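Local coordinates for putative uncharacterized protein (Pyrococcus furiosus, PDB 3UFC), which binds CRISPR RNA and is a paralogue of the Cas6 endoribonucleases of the prokaryotic CRISPR antiviral defence system, at residues 122-128 with 218-222; 135-139 with 157-162; 178-183 with 213-217; 183-189 with 207-213. All coordinates share one frame; numbering follows the deposited sequence.

Contact 1 of 4, residues 122-128 with 218-222; sequences IKNVNIF and AKFGY
The methyl of A218 presses on the CG2 branch of I122 as helix 215-224 settles on the four-stranded antiparallel sheet of the C-terminal ferredoxin-like domain. This is the second helix of the βαββαβ fold, and strand 125-128 runs 21° from it in nearly the same direction, their axes 10.9 Å apart. A218 CB and I122 CG2 are 3.5 Å apart, a tight carbon pair. The same methyl lies 3.7 Å from N126 ND2, whose amide is occupied within its own segment: ND2 donates to K123 O while OD1 accepts from K123 N over 2.9 Å, on a lone pair in the amide plane. The two bonds close the turn that leads into the strand and hold the amide against the helix.

At K219 the backbone contributes most, its N sitting 3.7 Å from I122 CG2; the side chain leads away, to a salt bridge with E223. One turn beyond A218, Y222 receives the other branch of I122. With CG1 beside the backbone N (chi1 -54°), CD1 reaches over one face of the tyrosine ring, 3.9 Å from its centroid and offset toward the rim, in a CH-pi contact. R4 makes a cation-pi contact with this same ring. F128 comes in at about a right angle to the tyrosine side chain, its CE2 stopping 4.0 Å from Y222 CD1.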
# COMPACT_ATOMS: atom_id res chain seq x y z
N ILE A 122 8.58 3.84 16.03
CA ILE A 122 8.08 2.47 16.03
C ILE A 122 8.63 1.74 17.25
O ILE A 122 9.84 1.73 17.50
CB ILE A 122 8.53 1.73 14.76
CG1 ILE A 122 8.12 2.52 13.52
CG2 ILE A 122 7.92 0.33 14.73
CD1 ILE A 122 6.62 2.73 13.41
N LYS A 123 7.75 1.11 18.02
CA LYS A 123 8.17 0.39 19.21
C LYS A 123 7.91 -1.10 19.07
O LYS A 123 7.55 -1.57 17.98
CB LYS A 123 7.44 0.96 20.43
CG LYS A 123 7.82 2.42 20.70
CD LYS A 123 6.60 3.30 20.92
CE LYS A 123 5.92 2.99 22.24
NZ LYS A 123 4.69 3.82 22.45
N ASN A 124 8.10 -1.86 20.14
CA ASN A 124 7.86 -3.30 20.09
C ASN A 124 6.37 -3.58 20.07
O ASN A 124 5.93 -4.66 19.67
CB ASN A 124 8.52 -3.99 21.27
CG ASN A 124 10.02 -3.94 21.19
OD1 ASN A 124 10.68 -3.29 22.00
ND2 ASN A 124 10.59 -4.60 20.18
N VAL A 125 5.59 -2.60 20.52
CA VAL A 125 4.15 -2.72 20.52
C VAL A 125 3.59 -1.48 19.80
O VAL A 125 3.93 -0.35 20.15
CB VAL A 125 3.57 -2.79 21.95
CG1 VAL A 125 2.05 -2.96 21.88
CG2 VAL A 125 4.19 -3.97 22.70
N ASN A 126 2.76 -1.72 18.79
CA ASN A 126 2.17 -0.63 18.02
C ASN A 126 0.75 -0.97 17.60
O ASN A 126 0.40 -2.14 17.46
CB ASN A 126 2.97 -0.39 16.72
CG ASN A 126 4.46 -0.27 16.96
OD1 ASN A 126 4.95 0.77 17.41
ND2 ASN A 126 5.20 -1.33 16.64
N ILE A 127 -0.07 0.05 17.41
CA ILE A 127 -1.41 -0.17 16.92
C ILE A 127 -1.35 0.39 15.50
O ILE A 127 -1.03 1.56 15.30
CB ILE A 127 -2.47 0.61 17.72
CG1 ILE A 127 -2.55 0.08 19.15
CG2 ILE A 127 -3.84 0.42 17.06
CD1 ILE A 127 -3.59 0.80 19.99
N PHE A 128 -1.61 -0.47 14.52
CA PHE A 128 -1.56 -0.07 13.12
C PHE A 128 -2.96 -0.05 12.50
O PHE A 128 -3.82 -0.86 12.86
CB PHE A 128 -0.68 -1.04 12.30
CG PHE A 128 0.79 -0.95 12.61
CD1 PHE A 128 1.47 -2.05 13.13
CD2 PHE A 128 1.51 0.22 12.34
CE1 PHE A 128 2.85 -2.00 13.37
CE2 PHE A 128 2.89 0.28 12.58
CZ PHE A 128 3.56 -0.83 13.09
N ALA A 218 8.46 -4.34 12.42
CA ALA A 218 7.39 -3.35 12.55
C ALA A 218 7.76 -2.11 11.73
O ALA A 218 6.92 -1.53 11.04
CB ALA A 218 7.21 -2.98 14.02
N LYS A 219 9.02 -1.71 11.81
CA LYS A 219 9.51 -0.55 11.08
C LYS A 219 9.46 -0.81 9.58
O LYS A 219 9.09 0.06 8.79
CB LYS A 219 10.94 -0.23 11.52
CG LYS A 219 11.50 1.05 10.92
CD LYS A 219 12.82 1.42 11.58
CE LYS A 219 13.37 2.74 11.05
NZ LYS A 219 13.72 2.68 9.60
N PHE A 220 9.84 -2.03 9.18
CA PHE A 220 9.83 -2.41 7.77
C PHE A 220 8.40 -2.37 7.22
O PHE A 220 8.16 -1.87 6.12
CB PHE A 220 10.39 -3.81 7.60
CG PHE A 220 10.53 -4.23 6.16
CD1 PHE A 220 11.67 -3.89 5.43
CD2 PHE A 220 9.52 -4.95 5.53
CE1 PHE A 220 11.80 -4.26 4.09
CE2 PHE A 220 9.65 -5.33 4.18
CZ PHE A 220 10.79 -4.99 3.47
N GLY A 221 7.45 -2.90 7.99
CA GLY A 221 6.06 -2.91 7.56
C GLY A 221 5.47 -1.51 7.52
O GLY A 221 4.63 -1.19 6.66
N TYR A 222 5.89 -0.68 8.46
CA TYR A 222 5.42 0.70 8.52
C TYR A 222 5.92 1.48 7.31
O TYR A 222 5.17 2.24 6.70
CB TYR A 222 5.92 1.37 9.80
CG TYR A 222 5.49 2.81 9.95
CD1 TYR A 222 4.14 3.15 10.11
CD2 TYR A 222 6.43 3.84 9.96
CE1 TYR A 222 3.74 4.48 10.28
CE2 TYR A 222 6.04 5.17 10.13
CZ TYR A 222 4.70 5.48 10.29
OH TYR A 222 4.33 6.79 10.49

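Contact 2 of 4, residues 135-139 with 157-162; sequences VVRTV and LFLDRL
V136 lays its CG2 methyl against F158, with V136 CG2 only 3.5 Å from F158 CE1. The two side chains meet at about a right angle, and the valine CB rests against the same corner of the ring. F158 owes this position to its first torsion, which sets CG opposite the backbone N (chi1 -174°) and brings the ring back toward the strand although its CB starts off to one side. The other methyl of V136 meets the helix where the R161 side chain leaves it: CG1 lies 3.4 Å from R161 CB and 3.7 Å from the backbone N of L162. L162 adds its CD1 at 3.9 Å from V136 CG2.

The helix is the start of 158-174, the first helix of the C-terminal ferredoxin-like βαββαβ domain, and the strand belongs to the two-stranded hairpin 136-142 and 145-151, inserted between the first strand of that domain and this helix. The segments cross nearly perpendicularly, at 97°. F158 and L162 also touch I185 and F183, so this end of the helix packs against both the hairpin and the edge strand of the domain sheet.

Further along, R161 bends at chi2 and chi3 and crosses T138 at about a right angle, with R161 CD 3.4 Å from T138 CB. The bend sets R137 O at the edge of the guanidinium, near its plane, where R161 NH1 gives it a weak hydrogen bond of 3.4 Å. R137 turns its own side chain the other way, into a salt bridge with D150.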
# COMPACT_ATOMS: atom_id res chain seq x y z
N VAL A 135 -2.52 -7.84 2.17
CA VAL A 135 -2.65 -9.08 1.41
C VAL A 135 -1.66 -10.13 1.92
O VAL A 135 -0.46 -9.88 2.02
CB VAL A 135 -2.37 -8.84 -0.09
CG1 VAL A 135 -2.49 -10.15 -0.87
CG2 VAL A 135 -3.36 -7.80 -0.64
N VAL A 136 -2.19 -11.30 2.26
CA VAL A 136 -1.37 -12.41 2.73
C VAL A 136 -1.92 -13.65 2.04
O VAL A 136 -3.09 -13.99 2.21
CB VAL A 136 -1.47 -12.60 4.26
CG1 VAL A 136 -0.61 -13.78 4.69
CG2 VAL A 136 -1.02 -11.32 4.98
N ARG A 137 -1.07 -14.32 1.28
CA ARG A 137 -1.52 -15.49 0.54
C ARG A 137 -0.76 -16.78 0.82
O ARG A 137 0.31 -16.78 1.43
CB ARG A 137 -1.45 -15.20 -0.96
CG ARG A 137 -2.19 -13.94 -1.36
CD ARG A 137 -1.30 -13.03 -2.18
NE ARG A 137 -1.15 -13.46 -3.56
CZ ARG A 137 -2.11 -13.42 -4.48
NH1 ARG A 137 -3.31 -12.96 -4.16
NH2 ARG A 137 -1.87 -13.81 -5.72
N THR A 138 -1.35 -17.88 0.37
CA THR A 138 -0.76 -19.20 0.52
C THR A 138 -1.11 -19.95 -0.77
O THR A 138 -1.85 -19.43 -1.60
CB THR A 138 -1.33 -19.95 1.74
OG1 THR A 138 -0.66 -21.20 1.88
CG2 THR A 138 -2.82 -20.19 1.58
N VAL A 139 -0.57 -21.14 -0.94
CA VAL A 139 -0.83 -21.92 -2.15
C VAL A 139 -1.81 -23.06 -1.90
O VAL A 139 -1.61 -23.88 -1.01
CB VAL A 139 0.47 -22.51 -2.73
CG1 VAL A 139 0.16 -23.42 -3.90
CG2 VAL A 139 1.39 -21.39 -3.18
N LEU A 157 -3.66 -20.01 9.06
CA LEU A 157 -2.36 -19.79 8.43
C LEU A 157 -1.95 -18.33 8.26
O LEU A 157 -0.79 -18.05 7.94
CB LEU A 157 -2.33 -20.47 7.06
CG LEU A 157 -2.05 -21.97 6.97
CD1 LEU A 157 -3.04 -22.75 7.83
CD2 LEU A 157 -2.15 -22.41 5.51
N PHE A 158 -2.88 -17.40 8.47
CA PHE A 158 -2.59 -15.98 8.29
C PHE A 158 -1.29 -15.50 8.94
O PHE A 158 -0.36 -15.05 8.26
CB PHE A 158 -3.75 -15.13 8.83
CG PHE A 158 -3.60 -13.65 8.57
CD1 PHE A 158 -3.96 -13.10 7.34
CD2 PHE A 158 -3.07 -12.81 9.54
CE1 PHE A 158 -3.80 -11.74 7.09
CE2 PHE A 158 -2.91 -11.44 9.30
CZ PHE A 158 -3.27 -10.91 8.08
N LEU A 159 -1.22 -15.61 10.27
CA LEU A 159 -0.04 -15.15 10.99
C LEU A 159 1.27 -15.77 10.50
O LEU A 159 2.22 -15.04 10.22
CB LEU A 159 -0.21 -15.41 12.50
CG LEU A 159 0.98 -14.94 13.35
CD1 LEU A 159 1.23 -13.46 13.11
CD2 LEU A 159 0.70 -15.20 14.82
N ASP A 160 1.33 -17.09 10.39
CA ASP A 160 2.56 -17.73 9.92
C ASP A 160 2.91 -17.29 8.51
O ASP A 160 4.09 -17.10 8.19
CB ASP A 160 2.45 -19.25 9.98
CG ASP A 160 2.56 -19.78 11.40
OD1 ASP A 160 3.19 -19.09 12.24
OD2 ASP A 160 2.03 -20.87 11.68
N ARG A 161 1.90 -17.13 7.66
CA ARG A 161 2.15 -16.68 6.30
C ARG A 161 2.67 -15.23 6.32
O ARG A 161 3.62 -14.90 5.62
CB ARG A 161 0.86 -16.75 5.47
CG ARG A 161 0.45 -18.16 5.07
CD ARG A 161 1.06 -18.53 3.73
NE ARG A 161 2.33 -19.23 3.86
CZ ARG A 161 3.16 -19.44 2.84
NH1 ARG A 161 2.87 -18.99 1.63
NH2 ARG A 161 4.28 -20.13 3.04
N LEU A 162 2.04 -14.38 7.13
CA LEU A 162 2.47 -12.98 7.21
C LEU A 162 3.92 -12.93 7.72
O LEU A 162 4.75 -12.20 7.19
CB LEU A 162 1.56 -12.19 8.15
CG LEU A 162 1.94 -10.71 8.37
CD1 LEU A 162 1.95 -9.97 7.03
CD2 LEU A 162 0.96 -10.05 9.33

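Contact 3 of 4, residues 178-183 with 213-217; sequences PEDKDF and GSKEI
E216 starts its reach with CB, 3.9 Å from P178 CB. From there the chain runs extended beyond CG, and its CD draws up beside the CB corner of the proline ring, 3.8 Å from P178 CB. The carboxylate then takes two successive backbone N-H groups: OE1 accepts from E179 N at 2.9 Å and OE2 from D180 N, also at 2.9 Å. Each oxygen is met on its syn side, about 20° out of the carboxylate plane, so the paired bonds fix the rotation of the group and grip the turn of the loop.

Helix 215-224, the second of the ferredoxin-like fold, begins here, directly after strand 200-213, while the loop 178-182 leads from the first helix into strand 183-197. S214 is the N-cap. Its OG accepts from I217 N, one of the N-H groups left over at a helix start, and donates to D180 O over 2.7 Å, linking the cap to the loop. S214 N bonds to D182 O, where the loop comes alongside the end of strand 200-213. D180 forms an Asx turn, its OD2 accepting from D182 N, and a water bridges D180 OD1 to K215 N.

Next to these polar atoms, I217 divides its branches: CG1 lies 4.1 Å from P178 CG, whereas CG2 comes within 3.8 Å of F183 CE2. L167 and Y170 of helix 158-174 pack against the same apolar layer.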
# COMPACT_ATOMS: atom_id res chain seq x y z
N PRO A 178 16.34 -9.95 9.62
CA PRO A 178 16.39 -9.10 10.81
C PRO A 178 16.86 -9.93 12.00
O PRO A 178 16.62 -11.13 12.05
CB PRO A 178 14.94 -8.65 10.96
CG PRO A 178 14.19 -9.87 10.51
CD PRO A 178 14.95 -10.28 9.26
N GLU A 179 17.53 -9.29 12.95
CA GLU A 179 18.01 -10.00 14.12
C GLU A 179 16.84 -10.64 14.86
O GLU A 179 16.88 -11.81 15.22
CB GLU A 179 18.77 -9.05 15.05
CG GLU A 179 19.59 -9.76 16.10
CD GLU A 179 20.55 -10.77 15.49
OE1 GLU A 179 21.34 -10.38 14.60
OE2 GLU A 179 20.51 -11.95 15.91
N ASP A 180 15.79 -9.85 15.10
CA ASP A 180 14.61 -10.36 15.77
C ASP A 180 13.58 -10.67 14.69
O ASP A 180 13.09 -9.77 14.00
CB ASP A 180 14.06 -9.31 16.75
CG ASP A 180 12.91 -9.82 17.57
OD1 ASP A 180 12.41 -9.08 18.44
OD2 ASP A 180 12.48 -10.97 17.34
N LYS A 181 13.24 -11.95 14.55
CA LYS A 181 12.30 -12.39 13.53
C LYS A 181 10.90 -12.71 14.04
O LYS A 181 10.05 -13.14 13.27
CB LYS A 181 12.85 -13.63 12.83
CG LYS A 181 14.28 -13.49 12.34
CD LYS A 181 14.84 -14.82 11.85
CE LYS A 181 16.27 -14.67 11.35
NZ LYS A 181 17.16 -14.07 12.38
N ASP A 182 10.65 -12.48 15.32
CA ASP A 182 9.34 -12.84 15.87
C ASP A 182 8.37 -11.71 16.20
O ASP A 182 8.76 -10.65 16.67
CB ASP A 182 9.54 -13.70 17.11
CG ASP A 182 10.52 -14.84 16.88
OD1 ASP A 182 10.29 -15.65 15.95
OD2 ASP A 182 11.52 -14.92 17.62
N PHE A 183 7.09 -11.96 15.94
CA PHE A 183 6.03 -11.00 16.24
C PHE A 183 4.67 -11.67 16.19
O PHE A 183 4.51 -12.74 15.60
CB PHE A 183 6.07 -9.81 15.27
CG PHE A 183 5.57 -10.13 13.87
CD1 PHE A 183 4.22 -10.07 13.57
CD2 PHE A 183 6.47 -10.43 12.85
CE1 PHE A 183 3.76 -10.30 12.26
CE2 PHE A 183 6.02 -10.68 11.54
CZ PHE A 183 4.67 -10.61 11.25
N GLY A 213 6.17 -7.34 19.17
CA GLY A 213 7.37 -8.02 18.74
C GLY A 213 8.50 -7.24 18.11
O GLY A 213 8.78 -6.10 18.49
N SER A 214 9.15 -7.88 17.15
CA SER A 214 10.29 -7.32 16.44
C SER A 214 10.10 -5.90 15.96
O SER A 214 9.21 -5.61 15.17
CB SER A 214 10.64 -8.21 15.24
OG SER A 214 11.61 -7.58 14.43
N LYS A 215 10.97 -5.01 16.44
CA LYS A 215 10.91 -3.61 16.06
C LYS A 215 11.37 -3.44 14.61
O LYS A 215 10.84 -2.60 13.89
CB LYS A 215 11.78 -2.78 17.02
CG LYS A 215 11.80 -1.29 16.73
CD LYS A 215 12.06 -0.49 18.00
CE LYS A 215 13.34 -0.90 18.70
NZ LYS A 215 13.53 -0.17 19.99
N GLU A 216 12.35 -4.25 14.20
CA GLU A 216 12.87 -4.20 12.83
C GLU A 216 11.76 -4.51 11.82
O GLU A 216 11.62 -3.84 10.80
CB GLU A 216 14.00 -5.23 12.63
CG GLU A 216 15.25 -4.97 13.46
CD GLU A 216 16.11 -6.23 13.61
OE1 GLU A 216 17.04 -6.43 12.81
OE2 GLU A 216 15.83 -7.01 14.54
N ILE A 217 10.96 -5.53 12.12
CA ILE A 217 9.88 -5.91 11.21
C ILE A 217 8.74 -4.90 11.25
O ILE A 217 8.12 -4.62 10.22
CB ILE A 217 9.35 -7.34 11.52
CG1 ILE A 217 10.43 -8.36 11.17
CG2 ILE A 217 8.08 -7.62 10.72
CD1 ILE A 217 10.07 -9.79 11.50
O HOH W 1 13.04 -6.28 18.30

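Contact 4 of 4, residues 183-189 with 207-213; sequences FRIELIK and MVFRYYG
I185 and F209 meet at the middle of the pair, with I185 CG2 3.8 Å from F209 CD2. The other branch of I185 ends at CD1, 4.1 Å from M207 CE, and L187 CD2 continues the row against M207 CB. Toward the other end, the rings of F183 and Y211 lie nearly parallel, planes 20° apart, but are slid so far that they barely overlap; F183 CB sits 3.4 Å from Y211 CZ. Y211 OH is bonded to S214 O.

Strands 183-197 and 200-213 form an antiparallel hairpin, the second and third strands of the ferredoxin-like fold. Their F183, I185 and Y211 side receives the two helices, 158-174 and 215-224. R184 with Y212 and E186 with R210 are hydrogen-bonded pairs, each with two backbone bonds. Past L187 the register slips at a classic beta bulge: V208 O accepts from both I188 N and K189 N, which approach from the same face of its carbonyl plane.

On the opposite sheet face, the guanidinium of R184 lies flat on the Y212 ring, centres 4.5 Å apart, with its middle over Y212 CB; the extended arginine chain carries it there. Beside them E186 and R210 run side by side, pointing the same way. Their salt bridge joins R210 NH1 to E186 OE2 at 2.9 Å, the nitrogen standing almost straight above the carboxylate plane.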
# COMPACT_ATOMS: atom_id res chain seq x y z
N PHE A 183 7.09 -11.96 15.94
CA PHE A 183 6.03 -11.00 16.24
C PHE A 183 4.67 -11.67 16.19
O PHE A 183 4.51 -12.74 15.60
CB PHE A 183 6.07 -9.81 15.27
CG PHE A 183 5.57 -10.13 13.87
CD1 PHE A 183 4.22 -10.07 13.57
CD2 PHE A 183 6.47 -10.43 12.85
CE1 PHE A 183 3.76 -10.30 12.26
CE2 PHE A 183 6.02 -10.68 11.54
CZ PHE A 183 4.67 -10.61 11.25
N ARG A 184 3.69 -11.03 16.81
CA ARG A 184 2.32 -11.53 16.81
C ARG A 184 1.41 -10.32 16.66
O ARG A 184 1.86 -9.17 16.78
CB ARG A 184 2.01 -12.26 18.13
CG ARG A 184 2.12 -11.39 19.38
CD ARG A 184 1.57 -12.11 20.61
NE ARG A 184 1.78 -11.35 21.85
CZ ARG A 184 2.98 -11.14 22.39
NH1 ARG A 184 4.07 -11.63 21.82
NH2 ARG A 184 3.09 -10.43 23.51
N ILE A 185 0.14 -10.56 16.37
CA ILE A 185 -0.80 -9.46 16.21
C ILE A 185 -2.13 -9.82 16.84
O ILE A 185 -2.46 -11.00 16.97
CB ILE A 185 -1.07 -9.14 14.72
CG1 ILE A 185 -1.87 -10.28 14.08
CG2 ILE A 185 0.24 -8.92 13.97
CD1 ILE A 185 -2.51 -9.90 12.76
N GLU A 186 -2.88 -8.80 17.23
CA GLU A 186 -4.20 -9.05 17.78
C GLU A 186 -5.16 -8.13 17.03
O GLU A 186 -4.98 -6.91 17.02
CB GLU A 186 -4.24 -8.80 19.29
CG GLU A 186 -4.09 -7.38 19.76
CD GLU A 186 -4.22 -7.26 21.27
OE1 GLU A 186 -5.26 -7.68 21.82
OE2 GLU A 186 -3.28 -6.76 21.92
N LEU A 187 -6.14 -8.74 16.38
CA LEU A 187 -7.13 -8.00 15.60
C LEU A 187 -8.02 -7.12 16.46
O LEU A 187 -8.54 -7.56 17.48
CB LEU A 187 -8.01 -8.98 14.83
CG LEU A 187 -8.02 -8.94 13.31
CD1 LEU A 187 -9.27 -9.66 12.84
CD2 LEU A 187 -8.02 -7.51 12.79
N ILE A 188 -8.20 -5.88 16.03
CA ILE A 188 -9.05 -4.95 16.74
C ILE A 188 -10.29 -4.67 15.89
O ILE A 188 -11.42 -4.72 16.39
CB ILE A 188 -8.32 -3.63 17.04
CG1 ILE A 188 -7.15 -3.90 17.99
CG2 ILE A 188 -9.28 -2.62 17.66
CD1 ILE A 188 -6.31 -2.68 18.31
N LYS A 189 -10.08 -4.39 14.61
CA LYS A 189 -11.18 -4.13 13.67
C LYS A 189 -10.86 -4.84 12.36
O LYS A 189 -9.69 -4.98 12.00
CB LYS A 189 -11.32 -2.62 13.41
CG LYS A 189 -11.63 -1.78 14.64
CD LYS A 189 -11.72 -0.30 14.27
CE LYS A 189 -11.90 0.58 15.49
NZ LYS A 189 -13.16 0.27 16.23
N MET A 207 -7.82 -3.27 8.11
CA MET A 207 -7.83 -3.65 9.51
C MET A 207 -7.05 -2.76 10.47
O MET A 207 -6.18 -1.99 10.07
CB MET A 207 -7.29 -5.09 9.63
CG MET A 207 -5.89 -5.28 9.02
SD MET A 207 -5.31 -7.02 8.77
CE MET A 207 -4.67 -7.41 10.39
N VAL A 208 -7.41 -2.88 11.74
CA VAL A 208 -6.73 -2.17 12.81
C VAL A 208 -6.25 -3.33 13.66
O VAL A 208 -7.03 -4.22 14.01
CB VAL A 208 -7.69 -1.27 13.62
CG1 VAL A 208 -6.96 -0.69 14.82
CG2 VAL A 208 -8.23 -0.15 12.74
N PHE A 209 -4.96 -3.35 13.97
CA PHE A 209 -4.43 -4.44 14.78
C PHE A 209 -3.29 -3.97 15.65
O PHE A 209 -2.59 -3.02 15.31
CB PHE A 209 -3.92 -5.58 13.88
CG PHE A 209 -2.81 -5.19 12.94
CD1 PHE A 209 -3.07 -4.47 11.78
CD2 PHE A 209 -1.49 -5.57 13.21
CE1 PHE A 209 -2.04 -4.13 10.90
CE2 PHE A 209 -0.46 -5.24 12.34
CZ PHE A 209 -0.74 -4.51 11.17
N ARG A 210 -3.12 -4.64 16.78
CA ARG A 210 -2.03 -4.30 17.69
C ARG A 210 -0.91 -5.28 17.35
O ARG A 210 -1.13 -6.49 17.29
CB ARG A 210 -2.48 -4.45 19.15
CG ARG A 210 -1.40 -4.05 20.15
CD ARG A 210 -1.88 -4.08 21.61
NE ARG A 210 -2.80 -2.99 21.93
CZ ARG A 210 -4.13 -3.11 21.96
NH1 ARG A 210 -4.70 -4.28 21.69
NH2 ARG A 210 -4.88 -2.07 22.28
N TYR A 211 0.28 -4.75 17.11
CA TYR A 211 1.45 -5.54 16.77
C TYR A 211 2.36 -5.70 17.99
O TYR A 211 2.63 -4.71 18.68
CB TYR A 211 2.23 -4.83 15.65
CG TYR A 211 3.57 -5.43 15.27
CD1 TYR A 211 3.71 -6.19 14.11
CD2 TYR A 211 4.70 -5.21 16.06
CE1 TYR A 211 4.96 -6.70 13.73
CE2 TYR A 211 5.95 -5.72 15.69
CZ TYR A 211 6.07 -6.46 14.53
OH TYR A 211 7.30 -6.94 14.15
N TYR A 212 2.83 -6.92 18.24
CA TYR A 212 3.73 -7.20 19.37
C TYR A 212 5.00 -7.89 18.86
O TYR A 212 4.91 -8.92 18.20
CB TYR A 212 3.11 -8.16 20.39
CG TYR A 212 1.92 -7.65 21.16
CD1 TYR A 212 0.64 -7.69 20.61
CD2 TYR A 212 2.07 -7.16 22.46
CE1 TYR A 212 -0.46 -7.26 21.33
CE2 TYR A 212 0.97 -6.73 23.19
CZ TYR A 212 -0.29 -6.78 22.62
OH TYR A 212 -1.38 -6.35 23.34
N GLY A 213 6.17 -7.34 19.17
CA GLY A 213 7.37 -8.02 18.74
C GLY A 213 8.50 -7.24 18.11
O GLY A 213 8.78 -6.10 18.49

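Overall arrangement
From the N-terminal side, segment 122-128 opens contact 1, which closes last, at 218-222, and therefore spans all the others. Contact 2 closes first, at 157-162, after the hairpin inserted before helix 158-174. Contact 3 opens at 178 once that helix has ended, and contact 4 lies within it, the two sharing F183 and G213; no loops cross. Strand 125-130 pairs with strand 200-213, so contacts 1 and 4 meet through backbone bonds such as N126 O to Y211 N. L159 and L162 of contact 2 touch F183. Together the contacts join both helices, the inserted hairpin and three sheet strands of one domain.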